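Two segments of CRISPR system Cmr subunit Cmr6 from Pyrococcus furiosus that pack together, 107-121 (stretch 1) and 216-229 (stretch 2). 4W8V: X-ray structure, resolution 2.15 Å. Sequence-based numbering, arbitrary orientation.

Stretch 1 107-121: SRLCKEFLRIFGEKK
Stretch 2, residues 216-229: EKAFSLVKLALRDL

Two helices of one Cmr6 chain, 108-116 and 216-228, pack nearly antiparallel, their N-to-C directions 161° apart and their axes 10.2 Å apart at closest approach. The register pairs Glu112 with Leu224 (CA to CA 7.9 Å), Phe113 with Leu221 (CA to CA 7.4 Å) and Ile116 with Lys217 (CA to CA 6.2 Å), so the backbones draw together toward the C-terminal end of the first helix. Most helical residues lie near -60/-45; Leu114 (-71/-26), Leu226 (-75/-30) and Asp228 (-101/-22) depart from this. Ser107 (phi/psi -71/168, chi1 p) caps the first helix, its OG accepting from Cys110 N at 2.9 Å. Phe117 leaves helical geometry at -95/23 and opens a type II' turn to Lys120, closed by Lys120 N to Phe117 O at 3.2 Å; Gly118 takes the positive phi (35/-136). The second helix continues from earlier in the chain and holds regular i to i+4 bonds, such as Leu224 N to Ser220 O at 3.0 Å.

The contact buries 633 Å², both sides summed. Ile116 (m, m) points toward the second helix, setting CD1 3.5 Å from Ser220 CB and CG2 3.9 Å from Lys217 CB. Leu221 (m, t) starts sideways, but its end reaches across: CD2 lies 3.9 Å from Phe113 CD2, and CD1 lies 3.9 Å from Phe117 CZ, at the edge of that ring. Phe113 is t and Phe117 m at chi1. The aliphatic chain of Lys217 (m, t, t, t) adds its CD 3.7 Å from Phe117 CD1, an apolar use of a charged residue. Leu224 (t, p) places CD2 3.7 Å from Glu112 CB and CD1 4.2 Å from Leu109 CD2; Leu109 is m, t.

Charges gather beyond Leu224. Arg108 (t, t, p) and Asp228 (chi1 m) form a salt bridge in which NH1 and NH2 of Arg108 both donate to Asp228 OD2 at 3.0 Å, the NH2 bond weak. Arg227 (t, t, p) answers Glu112 (m, m) with a second bridge, its NH2 giving a weak bond to Glu112 OE2 at 3.0 Å. Within their own stretches, Arg227 NE binds Asp228 OD1 at 3.1 Å and Arg115 NE binds Glu112 OE1 at 3.2 Å. These acids offset the like charges of Arg108 NH1 and Arg227 NH2, 4.0 Å apart. At the other end, Lys120 NZ and Lys217 NZ approach to 3.0 Å without bonding to each other; both find partners elsewhere in the structure.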

ATOM      1  N   SER A 107      15.725  -4.142  10.414  1.00 72.84           N
ATOM      2  CA  SER A 107      14.420  -4.592  10.885  1.00 68.23           C
ATOM      3  C   SER A 107      14.032  -5.805  10.066  1.00 61.78           C
ATOM      4  O   SER A 107      14.670  -6.095   9.061  1.00 61.73           O
ATOM      5  CB  SER A 107      13.367  -3.493  10.758  1.00 59.43           C
ATOM      6  OG  SER A 107      13.026  -3.242   9.400  1.00 57.48           O
ATOM      7  N   ARG A 108      12.998  -6.516  10.495  1.00 63.78           N
ATOM      8  CA  ARG A 108      12.468  -7.618   9.704  1.00 69.53           C
ATOM      9  C   ARG A 108      12.043  -7.108   8.331  1.00 69.76           C
ATOM     10  O   ARG A 108      12.377  -7.700   7.309  1.00 63.32           O
ATOM     11  CB  ARG A 108      11.291  -8.280  10.416  1.00 64.47           C
ATOM     12  CG  ARG A 108      10.864  -9.613   9.840  1.00 57.94           C
ATOM     13  CD  ARG A 108       9.647 -10.077  10.592  1.00 59.02           C
ATOM     14  NE  ARG A 108       8.642  -9.025  10.615  1.00 65.03           N
ATOM     15  CZ  ARG A 108       7.672  -8.903   9.717  1.00 75.54           C
ATOM     16  NH1 ARG A 108       7.568  -9.790   8.728  1.00 64.67           N
ATOM     17  NH2 ARG A 108       6.802  -7.898   9.808  1.00 71.73           N
ATOM     18  N   LEU A 109      11.330  -5.985   8.316  1.00 69.57           N
ATOM     19  CA  LEU A 109      10.858  -5.417   7.056  1.00 68.06           C
ATOM     20  C   LEU A 109      12.040  -5.069   6.164  1.00 64.52           C
ATOM     21  O   LEU A 109      11.994  -5.264   4.955  1.00 64.69           O
ATOM     22  CB  LEU A 109       9.990  -4.179   7.305  1.00 62.41           C
ATOM     23  CG  LEU A 109       8.630  -4.432   7.954  1.00 59.45           C
ATOM     24  CD1 LEU A 109       7.881  -3.122   8.150  1.00 61.30           C
ATOM     25  CD2 LEU A 109       7.799  -5.402   7.123  1.00 50.63           C
ATOM     26  N   CYS A 110      13.109  -4.566   6.773  1.00 62.19           N
ATOM     27  CA  CYS A 110      14.334  -4.289   6.040  1.00 59.34           C
ATOM     28  C   CYS A 110      14.943  -5.565   5.452  1.00 64.28           C
ATOM     29  O   CYS A 110      15.359  -5.571   4.299  1.00 64.17           O
ATOM     30  CB  CYS A 110      15.344  -3.594   6.941  1.00 70.39           C
ATOM     31  SG  CYS A 110      16.861  -3.157   6.101  1.00 76.07           S
ATOM     32  N   LYS A 111      14.992  -6.637   6.244  1.00 65.40           N
ATOM     33  CA  LYS A 111      15.501  -7.924   5.772  1.00 70.39           C
ATOM     34  C   LYS A 111      14.692  -8.399   4.566  1.00 74.29           C
ATOM     35  O   LYS A 111      15.253  -8.766   3.538  1.00 74.58           O
ATOM     36  CB  LYS A 111      15.444  -8.998   6.871  1.00 68.88           C
ATOM     37  CG  LYS A 111      16.183  -8.689   8.158  1.00 76.14           C
ATOM     38  CD  LYS A 111      17.659  -9.027   8.070  1.00 84.11           C
ATOM     39  CE  LYS A 111      18.370  -8.816   9.410  1.00 88.49           C
ATOM     40  NZ  LYS A 111      17.897  -9.752  10.470  1.00 92.23           N
ATOM     41  N   GLU A 112      13.370  -8.385   4.706  1.00 71.42           N
ATOM     42  CA  GLU A 112      12.462  -8.825   3.653  1.00 67.50           C
ATOM     43  C   GLU A 112      12.649  -8.008   2.390  1.00 67.69           C
ATOM     44  O   GLU A 112      12.625  -8.535   1.284  1.00 68.44           O
ATOM     45  CB  GLU A 112      11.008  -8.725   4.118  1.00 71.29           C
ATOM     46  CG  GLU A 112      10.611  -9.716   5.192  1.00 80.10           C
ATOM     47  CD  GLU A 112      10.183 -11.052   4.618  1.00 94.61           C
ATOM     48  OE1 GLU A 112      10.891 -11.577   3.732  1.00 97.53           O
ATOM     49  OE2 GLU A 112       9.129 -11.568   5.044  1.00 96.12           O
ATOM     50  N   PHE A 113      12.831  -6.710   2.575  1.00 69.11           N
ATOM     51  CA  PHE A 113      13.053  -5.788   1.472  1.00 67.12           C
ATOM     52  C   PHE A 113      14.283  -6.171   0.662  1.00 70.06           C
ATOM     53  O   PHE A 113      14.254  -6.195  -0.560  1.00 72.27           O
ATOM     54  CB  PHE A 113      13.205  -4.376   2.016  1.00 59.79           C
ATOM     55  CG  PHE A 113      13.517  -3.352   0.978  1.00 64.61           C
ATOM     56  CD1 PHE A 113      14.815  -2.902   0.797  1.00 64.78           C
ATOM     57  CD2 PHE A 113      12.508  -2.820   0.193  1.00 56.43           C
ATOM     58  CE1 PHE A 113      15.101  -1.945  -0.148  1.00 75.91           C
ATOM     59  CE2 PHE A 113      12.787  -1.854  -0.753  1.00 65.94           C
ATOM     60  CZ  PHE A 113      14.085  -1.417  -0.927  1.00 76.97           C
ATOM     61  N   LEU A 114      15.367  -6.460   1.366  1.00 74.22           N
ATOM     62  CA  LEU A 114      16.639  -6.782   0.739  1.00 74.31           C
ATOM     63  C   LEU A 114      16.610  -8.141   0.053  1.00 72.05           C
ATOM     64  O   LEU A 114      17.362  -8.377  -0.887  1.00 77.98           O
ATOM     65  CB  LEU A 114      17.754  -6.737   1.788  1.00 68.79           C
ATOM     66  CG  LEU A 114      18.034  -5.312   2.245  1.00 67.34           C
ATOM     67  CD1 LEU A 114      18.867  -5.293   3.524  1.00 72.97           C
ATOM     68  CD2 LEU A 114      18.721  -4.554   1.120  1.00 61.74           C
ATOM     69  N   ARG A 115      15.738  -9.031   0.518  1.00 70.37           N
ATOM     70  CA  ARG A 115      15.583 -10.331  -0.128  1.00 80.84           C
ATOM     71  C   ARG A 115      14.983 -10.166  -1.524  1.00 81.18           C
ATOM     72  O   ARG A 115      15.371 -10.877  -2.449  1.00 80.49           O
ATOM     73  CB  ARG A 115      14.724 -11.269   0.721  1.00 92.54           C
ATOM     74  CG  ARG A 115      15.385 -11.707   2.021  1.00105.12           C
ATOM     75  CD  ARG A 115      14.570 -12.776   2.737  1.00119.80           C
ATOM     76  NE  ARG A 115      13.988 -12.305   3.996  1.00120.61           N
ATOM     77  CZ  ARG A 115      14.557 -12.447   5.190  1.00112.34           C
ATOM     78  NH1 ARG A 115      15.737 -13.043   5.305  1.00109.28           N
ATOM     79  NH2 ARG A 115      13.947 -11.991   6.275  1.00113.14           N
ATOM     80  N   ILE A 116      14.055  -9.219  -1.674  1.00 78.11           N
ATOM     81  CA  ILE A 116      13.437  -8.959  -2.974  1.00 75.66           C
ATOM     82  C   ILE A 116      14.473  -8.467  -3.977  1.00 80.79           C
ATOM     83  O   ILE A 116      14.496  -8.907  -5.131  1.00 88.71           O
ATOM     84  CB  ILE A 116      12.311  -7.893  -2.919  1.00 79.29           C
ATOM     85  CG1 ILE A 116      11.312  -8.141  -1.779  1.00 78.81           C
ATOM     86  CG2 ILE A 116      11.605  -7.796  -4.257  1.00 71.56           C
ATOM     87  CD1 ILE A 116      10.713  -9.491  -1.760  1.00 86.62           C
ATOM     88  N   PHE A 117      15.333  -7.556  -3.535  1.00 74.90           N
ATOM     89  CA  PHE A 117      16.237  -6.883  -4.457  1.00 88.42           C
ATOM     90  C   PHE A 117      17.615  -7.520  -4.565  1.00106.53           C
ATOM     91  O   PHE A 117      18.566  -6.857  -4.972  1.00114.16           O
ATOM     92  CB  PHE A 117      16.361  -5.419  -4.062  1.00 84.01           C
ATOM     93  CG  PHE A 117      15.121  -4.639  -4.340  1.00 89.29           C
ATOM     94  CD1 PHE A 117      14.832  -4.226  -5.629  1.00 94.95           C
ATOM     95  CD2 PHE A 117      14.219  -4.358  -3.334  1.00 81.59           C
ATOM     96  CE1 PHE A 117      13.675  -3.525  -5.903  1.00 85.36           C
ATOM     97  CE2 PHE A 117      13.061  -3.663  -3.604  1.00 76.99           C
ATOM     98  CZ  PHE A 117      12.787  -3.246  -4.890  1.00 80.21           C
ATOM     99  N   GLY A 118      17.698  -8.803  -4.216  1.00107.94           N
ATOM    100  CA  GLY A 118      18.906  -9.599  -4.351  1.00109.52           C
ATOM    101  C   GLY A 118      20.237  -8.902  -4.130  1.00115.63           C
ATOM    102  O   GLY A 118      20.402  -8.116  -3.193  1.00110.07           O
ATOM    103  N   GLU A 119      21.184  -9.184  -5.020  1.00124.14           N
ATOM    104  CA  GLU A 119      22.551  -8.698  -4.884  1.00134.51           C
ATOM    105  C   GLU A 119      22.750  -7.342  -5.549  1.00132.33           C
ATOM    106  O   GLU A 119      23.824  -7.061  -6.077  1.00143.09           O
ATOM    107  N   LYS A 120      21.722  -6.503  -5.529  1.00120.55           N
ATOM    108  CA  LYS A 120      21.836  -5.171  -6.106  1.00111.30           C
ATOM    109  C   LYS A 120      22.274  -4.170  -5.043  1.00114.32           C
ATOM    110  O   LYS A 120      21.880  -4.268  -3.882  1.00111.67           O
ATOM    111  CB  LYS A 120      20.513  -4.746  -6.748  1.00110.67           C
ATOM    112  CG  LYS A 120      20.020  -5.740  -7.784  1.00114.35           C
ATOM    113  CD  LYS A 120      19.093  -5.116  -8.812  1.00115.01           C
ATOM    114  CE  LYS A 120      18.953  -6.050 -10.014  1.00116.62           C
ATOM    115  NZ  LYS A 120      17.916  -5.610 -10.992  1.00115.35           N
ATOM    116  N   LYS A 121      23.103  -3.213  -5.440  1.00118.39           N
ATOM    117  CA  LYS A 121      23.639  -2.241  -4.498  1.00118.46           C
ATOM    118  C   LYS A 121      22.661  -1.096  -4.286  1.00114.01           C
ATOM    119  O   LYS A 121      21.682  -0.964  -5.016  1.00116.03           O
ATOM    120  CB  LYS A 121      24.986  -1.709  -4.987  1.00122.71           C
ATOM    121  CG  LYS A 121      26.024  -2.797  -5.195  1.00126.48           C
ATOM    122  CD  LYS A 121      27.292  -2.520  -4.404  1.00133.18           C
ATOM    123  CE  LYS A 121      28.322  -3.628  -4.605  1.00139.65           C
ATOM    124  NZ  LYS A 121      29.624  -3.344  -3.926  1.00143.35           N
ATOM    125  N   GLU A 216       7.740  -8.017 -11.155  1.00 72.73           N
ATOM    126  CA  GLU A 216       7.690  -9.090 -10.165  1.00 75.72           C
ATOM    127  C   GLU A 216       8.139  -8.614  -8.793  1.00 75.45           C
ATOM    128  O   GLU A 216       7.548  -8.986  -7.782  1.00 73.94           O
ATOM    129  CB  GLU A 216       8.541 -10.278 -10.610  1.00 79.72           C
ATOM    130  CG  GLU A 216       7.810 -11.218 -11.553  1.00 89.48           C
ATOM    131  CD  GLU A 216       8.683 -12.351 -12.051  1.00101.49           C
ATOM    132  OE1 GLU A 216       9.927 -12.233 -11.968  1.00100.45           O
ATOM    133  OE2 GLU A 216       8.117 -13.357 -12.531  1.00103.28           O
ATOM    134  N   LYS A 217       9.192  -7.800  -8.771  1.00 60.07           N
ATOM    135  CA  LYS A 217       9.686  -7.220  -7.537  1.00 70.71           C
ATOM    136  C   LYS A 217       8.595  -6.373  -6.895  1.00 68.81           C
ATOM    137  O   LYS A 217       8.364  -6.454  -5.687  1.00 69.74           O
ATOM    138  CB  LYS A 217      10.929  -6.378  -7.801  1.00 79.07           C
ATOM    139  CG  LYS A 217      12.102  -7.178  -8.318  1.00 75.85           C
ATOM    140  CD  LYS A 217      13.370  -6.351  -8.319  1.00 83.34           C
ATOM    141  CE  LYS A 217      14.522  -7.115  -8.965  1.00 91.18           C
ATOM    142  NZ  LYS A 217      15.774  -6.306  -8.995  1.00 94.22           N
ATOM    143  N   ALA A 218       7.920  -5.585  -7.728  1.00 69.29           N
ATOM    144  CA  ALA A 218       6.813  -4.741  -7.299  1.00 70.98           C
ATOM    145  C   ALA A 218       5.742  -5.564  -6.605  1.00 65.16           C
ATOM    146  O   ALA A 218       5.226  -5.192  -5.549  1.00 69.16           O
ATOM    147  CB  ALA A 218       6.217  -3.988  -8.492  1.00 61.94           C
ATOM    148  N   PHE A 219       5.425  -6.697  -7.204  1.00 66.55           N
ATOM    149  CA  PHE A 219       4.419  -7.599  -6.673  1.00 59.99           C
ATOM    150  C   PHE A 219       4.821  -8.112  -5.295  1.00 63.83           C
ATOM    151  O   PHE A 219       3.985  -8.296  -4.415  1.00 66.50           O
ATOM    152  CB  PHE A 219       4.200  -8.770  -7.640  1.00 54.42           C
ATOM    153  CG  PHE A 219       3.076  -9.675  -7.237  1.00 60.09           C
ATOM    154  CD1 PHE A 219       1.754  -9.278  -7.399  1.00 57.33           C
ATOM    155  CD2 PHE A 219       3.333 -10.909  -6.675  1.00 65.47           C
ATOM    156  CE1 PHE A 219       0.714 -10.101  -7.011  1.00 52.50           C
ATOM    157  CE2 PHE A 219       2.296 -11.750  -6.295  1.00 65.01           C
ATOM    158  CZ  PHE A 219       0.985 -11.342  -6.464  1.00 66.66           C
ATOM    159  N   SER A 220       6.115  -8.331  -5.118  1.00 68.26           N
ATOM    160  CA  SER A 220       6.635  -8.877  -3.876  1.00 71.76           C
ATOM    161  C   SER A 220       6.547  -7.834  -2.769  1.00 65.07           C
ATOM    162  O   SER A 220       6.259  -8.148  -1.621  1.00 63.72           O
ATOM    163  CB  SER A 220       8.076  -9.346  -4.070  1.00 72.48           C
ATOM    164  OG  SER A 220       8.106 -10.590  -4.737  1.00 75.45           O
ATOM    165  N   LEU A 221       6.774  -6.583  -3.135  1.00 61.15           N
ATOM    166  CA  LEU A 221       6.605  -5.500  -2.197  1.00 65.72           C
ATOM    167  C   LEU A 221       5.132  -5.367  -1.810  1.00 59.27           C
ATOM    168  O   LEU A 221       4.811  -5.147  -0.652  1.00 55.95           O
ATOM    169  CB  LEU A 221       7.151  -4.196  -2.787  1.00 73.84           C
ATOM    170  CG  LEU A 221       8.679  -4.115  -2.853  1.00 72.45           C
ATOM    171  CD1 LEU A 221       9.114  -2.826  -3.508  1.00 66.90           C
ATOM    172  CD2 LEU A 221       9.287  -4.251  -1.453  1.00 69.25           C
ATOM    173  N   VAL A 222       4.235  -5.539  -2.772  1.00 58.50           N
ATOM    174  CA  VAL A 222       2.805  -5.392  -2.513  1.00 53.48           C
ATOM    175  C   VAL A 222       2.317  -6.472  -1.548  1.00 65.75           C
ATOM    176  O   VAL A 222       1.556  -6.193  -0.607  1.00 62.33           O
ATOM    177  CB  VAL A 222       2.017  -5.443  -3.835  1.00 56.55           C
ATOM    178  CG1 VAL A 222       0.541  -5.752  -3.602  1.00 53.48           C
ATOM    179  CG2 VAL A 222       2.199  -4.141  -4.596  1.00 54.38           C
ATOM    180  N   LYS A 223       2.778  -7.702  -1.786  1.00 65.63           N
ATOM    181  CA  LYS A 223       2.568  -8.819  -0.884  1.00 60.30           C
ATOM    182  C   LYS A 223       2.987  -8.450   0.521  1.00 63.21           C
ATOM    183  O   LYS A 223       2.232  -8.610   1.482  1.00 54.97           O
ATOM    184  CB  LYS A 223       3.381 -10.046  -1.331  1.00 72.30           C
ATOM    185  CG  LYS A 223       2.606 -11.140  -2.043  1.00 89.58           C
ATOM    186  CD  LYS A 223       3.522 -12.303  -2.459  1.00 93.18           C
ATOM    187  CE  LYS A 223       3.826 -13.229  -1.284  1.00 90.92           C
ATOM    188  NZ  LYS A 223       2.625 -14.005  -0.860  1.00 91.61           N
ATOM    189  N   LEU A 224       4.236  -8.017   0.626  1.00 57.50           N
ATOM    190  CA  LEU A 224       4.832  -7.648   1.892  1.00 68.28           C
ATOM    191  C   LEU A 224       3.978  -6.592   2.587  1.00 57.46           C
ATOM    192  O   LEU A 224       3.667  -6.695   3.771  1.00 64.43           O
ATOM    193  CB  LEU A 224       6.257  -7.142   1.653  1.00 69.79           C
ATOM    194  CG  LEU A 224       7.192  -6.833   2.813  1.00 74.60           C
ATOM    195  CD1 LEU A 224       7.189  -7.958   3.837  1.00 76.25           C
ATOM    196  CD2 LEU A 224       8.579  -6.616   2.240  1.00 72.35           C
ATOM    197  N   ALA A 225       3.559  -5.590   1.832  1.00 57.59           N
ATOM    198  CA  ALA A 225       2.818  -4.466   2.403  1.00 52.11           C
ATOM    199  C   ALA A 225       1.395  -4.850   2.847  1.00 55.58           C
ATOM    200  O   ALA A 225       0.896  -4.346   3.854  1.00 60.91           O
ATOM    201  CB  ALA A 225       2.789  -3.309   1.391  1.00 45.01           C
ATOM    202  N   LEU A 226       0.751  -5.769   2.131  1.00 59.62           N
ATOM    203  CA  LEU A 226      -0.621  -6.174   2.477  1.00 51.94           C
ATOM    204  C   LEU A 226      -0.661  -7.074   3.705  1.00 53.65           C
ATOM    205  O   LEU A 226      -1.640  -7.085   4.444  1.00 62.38           O
ATOM    206  CB  LEU A 226      -1.295  -6.891   1.301  1.00 49.84           C
ATOM    207  CG  LEU A 226      -1.482  -6.112  -0.012  1.00 61.64           C
ATOM    208  CD1 LEU A 226      -2.186  -6.995  -1.081  1.00 62.04           C
ATOM    209  CD2 LEU A 226      -2.230  -4.804   0.175  1.00 60.76           C
ATOM    210  N   ARG A 227       0.391  -7.850   3.909  1.00 54.03           N
ATOM    211  CA  ARG A 227       0.462  -8.744   5.054  1.00 54.42           C
ATOM    212  C   ARG A 227       0.827  -7.975   6.318  1.00 60.72           C
ATOM    213  O   ARG A 227       0.182  -8.132   7.342  1.00 70.40           O
ATOM    214  CB  ARG A 227       1.492  -9.840   4.789  1.00 70.97           C
ATOM    215  CG  ARG A 227       1.537 -10.961   5.805  1.00 79.35           C
ATOM    216  CD  ARG A 227       2.691 -11.902   5.472  1.00 82.18           C
ATOM    217  NE  ARG A 227       3.979 -11.238   5.631  1.00 87.52           N
ATOM    218  CZ  ARG A 227       5.061 -11.493   4.900  1.00 89.97           C
ATOM    219  NH1 ARG A 227       5.018 -12.399   3.938  1.00 88.96           N
ATOM    220  NH2 ARG A 227       6.190 -10.836   5.133  1.00 91.18           N
ATOM    221  N   ASP A 228       1.835  -7.111   6.231  1.00 58.89           N
ATOM    222  CA  ASP A 228       2.402  -6.505   7.435  1.00 67.78           C
ATOM    223  C   ASP A 228       1.943  -5.068   7.746  1.00 62.44           C
ATOM    224  O   ASP A 228       2.002  -4.651   8.894  1.00 73.14           O
ATOM    225  CB  ASP A 228       3.936  -6.560   7.364  1.00 74.16           C
ATOM    226  CG  ASP A 228       4.471  -7.999   7.394  1.00 80.23           C
ATOM    227  OD1 ASP A 228       3.698  -8.926   7.728  1.00 80.07           O
ATOM    228  OD2 ASP A 228       5.664  -8.209   7.097  1.00 84.42           O
ATOM    229  N   LEU A 229       1.463  -4.320   6.758  1.00 56.23           N
ATOM    230  CA  LEU A 229       1.004  -2.950   7.011  1.00 57.80           C
ATOM    231  C   LEU A 229      -0.519  -2.812   6.901  1.00 60.91           C
ATOM    232  O   LEU A 229      -1.159  -2.206   7.746  1.00 54.27           O
ATOM    233  CB  LEU A 229       1.687  -1.977   6.052  1.00 48.92           C
ATOM    234  CG  LEU A 229       3.215  -1.976   6.189  1.00 61.50           C
ATOM    235  CD1 LEU A 229       3.878  -0.975   5.255  1.00 66.40           C
ATOM    236  CD2 LEU A 229       3.601  -1.682   7.621  1.00 59.09           C
TER